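Local coordinates for protein scribble homolog (Homo sapiens, PDB 6EEY), which probably acts as a cell-polarity scaffold, its PDZ domains binding C-terminal peptide ligands such as the tail of the alpha1D-adrenergic receptor, at residues T36-T48 / D54-V66. The protein carries 1 engineered substitution. Sequence-based numbering, arbitrary orientation.
Sequences TDEGIFISKVSPT and DGRLRVGLRLLEV
Phe41 and Arg62 meet as a non-hydrogen-bonded pair between antiparallel strands 40-45 and 62-66. Arg62 CD lies over one face of the Phe41 ring, 4.0 Å from its centroid, a CH-pi contact made by the aliphatic arm; the guanidinium plane is turned 47° from the ring. A bend at chi2 (83°) carries the arginine tip past the ring to Gly39, whose CA sits over one guanidinium face, 3.5 Å from Arg62 NE. There a water lies in the guanidinium plane, accepting from Arg62 NE (2.8 Å) and Ile40 N and donating to Leu63 O.

Leu63 N to Ile40 O joins the strands directly. Ile42 N to Leu61 O (2.9 Å) and Gly60 N to Ile42 O (2.8 Å) hold the type II turn from Arg58 to Leu61 against Ile42. From the strand Ile42 reaches inward, its CD1 4.0 Å from Leu61 CB and 4.2 Å from Leu57 CD2. Strand 19-23 pairs with the far edge of 40-45, while Leu63 packs on Val92 and Val94. One water thus satisfies Ile40 N and links it to Leu63 O, while the Arg62 side chain is placed by apolar contact along its arm and a polar bond at NE.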
loop_
_atom_site.group_PDB
_atom_site.type_symbol
_atom_site.label_atom_id
_atom_site.label_comp_id
_atom_site.label_asym_id
_atom_site.label_seq_id
_atom_site.Cartn_x
_atom_site.Cartn_y
_atom_site.Cartn_z
ATOM N N THR A 36 -1.013 -12.549 12.377
ATOM C CA THR A 36 -0.938 -12.703 10.925
ATOM C C THR A 36 -2.115 -12.060 10.203
ATOM O O THR A 36 -2.147 -12.066 8.964
ATOM C CB THR A 36 -0.841 -14.180 10.530
ATOM O OG1 THR A 36 -2.076 -14.838 10.829
ATOM C CG2 THR A 36 0.295 -14.868 11.273
ATOM N N ASP A 37 -3.077 -11.502 10.933
ATOM C CA ASP A 37 -4.196 -10.797 10.324
ATOM C C ASP A 37 -3.992 -9.288 10.328
ATOM O O ASP A 37 -4.966 -8.540 10.193
ATOM C CB ASP A 37 -5.513 -11.176 11.005
ATOM C CG ASP A 37 -5.539 -10.822 12.487
ATOM O OD1 ASP A 37 -4.560 -10.231 12.989
ATOM O OD2 ASP A 37 -6.562 -11.129 13.142
ATOM N N GLU A 38 -2.747 -8.831 10.456
ATOM C CA GLU A 38 -2.425 -7.410 10.502
ATOM C C GLU A 38 -1.855 -6.881 9.190
ATOM O O GLU A 38 -1.230 -5.815 9.170
ATOM C CB GLU A 38 -1.486 -7.135 11.673
ATOM C CG GLU A 38 -2.112 -7.458 13.020
ATOM C CD GLU A 38 -1.250 -7.071 14.193
ATOM O OE1 GLU A 38 -0.009 -7.087 14.047
ATOM O OE2 GLU A 38 -1.825 -6.732 15.255
ATOM N N GLY A 39 -2.094 -7.580 8.097
ATOM C CA GLY A 39 -1.646 -7.104 6.807
ATOM C C GLY A 39 -2.336 -5.826 6.381
ATOM O O GLY A 39 -3.414 -5.465 6.865
ATOM N N ILE A 40 -1.678 -5.133 5.474
ATOM C CA ILE A 40 -2.204 -3.933 4.848
ATOM C C ILE A 40 -2.730 -4.334 3.482
ATOM O O ILE A 40 -2.041 -5.041 2.735
ATOM C CB ILE A 40 -1.107 -2.874 4.693
ATOM C CG1 ILE A 40 -0.545 -2.469 6.051
ATOM C CG2 ILE A 40 -1.641 -1.673 3.934
ATOM C CD1 ILE A 40 -1.554 -1.949 6.982
ATOM N N PHE A 41 -3.930 -3.877 3.147
ATOM C CA PHE A 41 -4.580 -4.203 1.893
ATOM C C PHE A 41 -5.064 -2.949 1.203
ATOM O O PHE A 41 -5.414 -1.966 1.849
ATOM C CB PHE A 41 -5.781 -5.125 2.115
ATOM C CG PHE A 41 -5.405 -6.441 2.707
ATOM C CD1 PHE A 41 -5.273 -6.586 4.072
ATOM C CD2 PHE A 41 -5.148 -7.518 1.898
ATOM C CE1 PHE A 41 -4.905 -7.808 4.625
ATOM C CE2 PHE A 41 -4.771 -8.742 2.445
ATOM C CZ PHE A 41 -4.646 -8.874 3.818
ATOM N N ILE A 42 -5.091 -2.995 -0.112
ATOM C CA ILE A 42 -5.632 -1.887 -0.889
ATOM C C ILE A 42 -7.146 -1.908 -0.783
ATOM O O ILE A 42 -7.779 -2.918 -1.109
ATOM C CB ILE A 42 -5.198 -1.979 -2.361
ATOM C CG1 ILE A 42 -3.677 -1.991 -2.450
ATOM C CG2 ILE A 42 -5.817 -0.843 -3.159
ATOM C CD1 ILE A 42 -3.149 -1.928 -3.873
ATOM N N SER A 43 -7.732 -0.787 -0.355
ATOM C CA SER A 43 -9.174 -0.702 -0.204
ATOM C C SER A 43 -9.846 0.158 -1.260
ATOM O O SER A 43 -11.059 0.021 -1.454
ATOM C CB SER A 43 -9.536 -0.177 1.187
ATOM O OG SER A 43 -8.921 1.071 1.354
ATOM N N LYS A 44 -9.101 1.004 -1.965
ATOM C CA LYS A 44 -9.642 1.811 -3.044
ATOM C C LYS A 44 -8.507 2.144 -3.998
ATOM O O LYS A 44 -7.364 2.354 -3.582
ATOM C CB LYS A 44 -10.259 3.106 -2.516
ATOM C CG LYS A 44 -11.399 2.936 -1.531
ATOM C CD LYS A 44 -11.994 4.290 -1.172
ATOM C CE LYS A 44 -13.166 4.155 -0.220
ATOM N NZ LYS A 44 -13.646 5.499 0.219
ATOM N N VAL A 45 -8.838 2.203 -5.283
ATOM C CA VAL A 45 -7.945 2.725 -6.304
ATOM C C VAL A 45 -8.658 3.895 -6.964
ATOM O O VAL A 45 -9.689 3.706 -7.608
ATOM C CB VAL A 45 -7.574 1.658 -7.338
ATOM C CG1 VAL A 45 -6.695 2.269 -8.417
ATOM C CG2 VAL A 45 -6.882 0.495 -6.684
ATOM N N SER A 46 -8.114 5.079 -6.841
ATOM C CA SER A 46 -8.720 6.247 -7.463
ATOM C C SER A 46 -8.547 6.174 -8.978
ATOM O O SER A 46 -7.429 6.024 -9.455
ATOM C CB SER A 46 -8.003 7.482 -6.929
ATOM O OG SER A 46 -8.505 8.646 -7.535
ATOM N N PRO A 47 -9.627 6.293 -9.766
ATOM C CA PRO A 47 -9.453 6.115 -11.221
ATOM C C PRO A 47 -8.502 7.112 -11.846
ATOM O O PRO A 47 -7.811 6.774 -12.813
ATOM C CB PRO A 47 -10.883 6.247 -11.773
ATOM C CG PRO A 47 -11.730 5.759 -10.645
ATOM C CD PRO A 47 -11.058 6.285 -9.395
ATOM N N THR A 48 -8.442 8.340 -11.339
ATOM C CA THR A 48 -7.580 9.348 -11.936
ATOM C C THR A 48 -6.225 9.463 -11.255
ATOM O O THR A 48 -5.386 10.251 -11.715
ATOM C CB THR A 48 -8.230 10.741 -11.974
ATOM O OG1 THR A 48 -8.422 11.231 -10.651
ATOM C CG2 THR A 48 -9.534 10.746 -12.733
ATOM N N ASP A 54 -2.186 3.587 -14.219
ATOM C CA ASP A 54 -1.324 2.465 -14.570
ATOM C C ASP A 54 -2.148 1.220 -14.870
ATOM O O ASP A 54 -1.797 0.434 -15.758
ATOM C CB ASP A 54 -0.338 2.275 -13.417
ATOM C CG ASP A 54 0.466 1.003 -13.513
ATOM O OD1 ASP A 54 -0.041 -0.050 -13.087
ATOM O OD2 ASP A 54 1.614 1.058 -13.999
ATOM N N GLY A 55 -3.231 1.006 -14.143
ATOM C CA GLY A 55 -4.177 -0.030 -14.471
ATOM C C GLY A 55 -3.948 -1.374 -13.824
ATOM O O GLY A 55 -4.829 -2.231 -13.907
ATOM N N ARG A 56 -2.824 -1.586 -13.161
ATOM C CA ARG A 56 -2.525 -2.912 -12.632
ATOM C C ARG A 56 -3.098 -3.140 -11.238
ATOM O O ARG A 56 -3.705 -4.183 -10.982
ATOM C CB ARG A 56 -1.012 -3.149 -12.624
ATOM C CG ARG A 56 -0.456 -3.359 -14.004
ATOM C CD ARG A 56 1.040 -3.520 -13.981
ATOM N NE ARG A 56 1.705 -2.262 -13.642
ATOM C CZ ARG A 56 3.012 -2.127 -13.478
ATOM N NH1 ARG A 56 3.823 -3.167 -13.602
ATOM N NH2 ARG A 56 3.511 -0.938 -13.213
ATOM N N LEU A 57 -2.914 -2.196 -10.316
ATOM C CA LEU A 57 -3.329 -2.442 -8.945
ATOM C C LEU A 57 -4.844 -2.502 -8.840
ATOM O O LEU A 57 -5.572 -1.831 -9.570
ATOM C CB LEU A 57 -2.795 -1.355 -8.031
ATOM C CG LEU A 57 -1.284 -1.330 -7.846
ATOM C CD1 LEU A 57 -0.902 -0.161 -6.967
ATOM C CD2 LEU A 57 -0.759 -2.614 -7.252
ATOM N N ARG A 58 -5.306 -3.313 -7.892
ATOM C CA ARG A 58 -6.717 -3.529 -7.638
ATOM C C ARG A 58 -6.962 -3.551 -6.140
ATOM O O ARG A 58 -6.082 -3.893 -5.340
ATOM C CB ARG A 58 -7.196 -4.869 -8.223
ATOM C CG ARG A 58 -7.246 -4.919 -9.726
ATOM C CD ARG A 58 -8.417 -4.085 -10.202
ATOM N NE ARG A 58 -8.581 -4.121 -11.649
ATOM C CZ ARG A 58 -7.820 -3.444 -12.497
ATOM N NH1 ARG A 58 -6.844 -2.679 -12.055
ATOM N NH2 ARG A 58 -8.049 -3.513 -13.798
ATOM N N VAL A 59 -8.195 -3.218 -5.782
ATOM C CA VAL A 59 -8.686 -3.477 -4.442
ATOM C C VAL A 59 -8.455 -4.922 -4.092
ATOM O O VAL A 59 -8.636 -5.818 -4.922
ATOM C CB VAL A 59 -10.179 -3.107 -4.364
ATOM C CG1 VAL A 59 -10.782 -3.611 -3.075
ATOM C CG2 VAL A 59 -10.355 -1.596 -4.502
ATOM N N GLY A 60 -8.032 -5.146 -2.859
ATOM C CA GLY A 60 -7.852 -6.475 -2.326
ATOM C C GLY A 60 -6.425 -6.955 -2.320
ATOM O O GLY A 60 -6.124 -7.940 -1.633
ATOM N N LEU A 61 -5.533 -6.301 -3.039
ATOM C CA LEU A 61 -4.144 -6.708 -2.998
ATOM C C LEU A 61 -3.550 -6.442 -1.625
ATOM O O LEU A 61 -3.833 -5.425 -0.984
ATOM C CB LEU A 61 -3.316 -5.951 -4.029
ATOM C CG LEU A 61 -3.662 -6.260 -5.477
ATOM C CD1 LEU A 61 -2.779 -5.459 -6.390
ATOM C CD2 LEU A 61 -3.546 -7.732 -5.801
ATOM N N ARG A 62 -2.725 -7.375 -1.176
ATOM C CA ARG A 62 -1.909 -7.207 0.014
ATOM C C ARG A 62 -0.703 -6.356 -0.347
ATOM O O ARG A 62 -0.038 -6.612 -1.354
ATOM C CB ARG A 62 -1.468 -8.597 0.477
ATOM C CG ARG A 62 -0.440 -8.664 1.595
ATOM C CD ARG A 62 -1.102 -8.530 2.917
ATOM N NE ARG A 62 -0.169 -8.662 4.033
ATOM C CZ ARG A 62 0.037 -9.760 4.753
ATOM N NH1 ARG A 62 -0.596 -10.895 4.480
ATOM N NH2 ARG A 62 0.882 -9.707 5.769
ATOM N N LEU A 63 -0.437 -5.328 0.445
ATOM C CA LEU A 63 0.657 -4.401 0.205
ATOM C C LEU A 63 1.698 -4.626 1.291
ATOM O O LEU A 63 1.434 -4.362 2.471
ATOM C CB LEU A 63 0.109 -2.988 0.263
ATOM C CG LEU A 63 1.125 -1.897 0.026
ATOM C CD1 LEU A 63 1.769 -1.990 -1.341
ATOM C CD2 LEU A 63 0.447 -0.547 0.185
ATOM N N LEU A 64 2.865 -5.139 0.902
ATOM C CA LEU A 64 3.914 -5.499 1.843
ATOM C C LEU A 64 4.974 -4.425 2.016
ATOM O O LEU A 64 5.510 -4.268 3.121
ATOM C CB LEU A 64 4.611 -6.785 1.410
ATOM C CG LEU A 64 3.753 -8.046 1.454
ATOM C CD1 LEU A 64 4.460 -9.209 0.806
ATOM C CD2 LEU A 64 3.394 -8.414 2.884
ATOM N N GLU A 65 5.301 -3.697 0.959
ATOM C CA GLU A 65 6.347 -2.703 1.004
ATOM C C GLU A 65 5.974 -1.577 0.064
ATOM O O GLU A 65 5.304 -1.794 -0.951
ATOM C CB GLU A 65 7.710 -3.223 0.537
ATOM C CG GLU A 65 8.236 -4.361 1.358
ATOM C CD GLU A 65 9.637 -4.804 0.976
ATOM O OE1 GLU A 65 10.205 -5.615 1.733
ATOM O OE2 GLU A 65 10.178 -4.356 -0.045
ATOM N N VAL A 66 6.450 -0.392 0.393
ATOM C CA VAL A 66 6.384 0.770 -0.483
ATOM C C VAL A 66 7.794 1.317 -0.546
ATOM O O VAL A 66 8.421 1.530 0.491
ATOM C CB VAL A 66 5.421 1.831 0.075
ATOM C CG1 VAL A 66 5.415 3.082 -0.788
ATOM C CG2 VAL A 66 4.016 1.282 0.158
HETATM O O HOH W 1 0.903 -6.103 4.557
#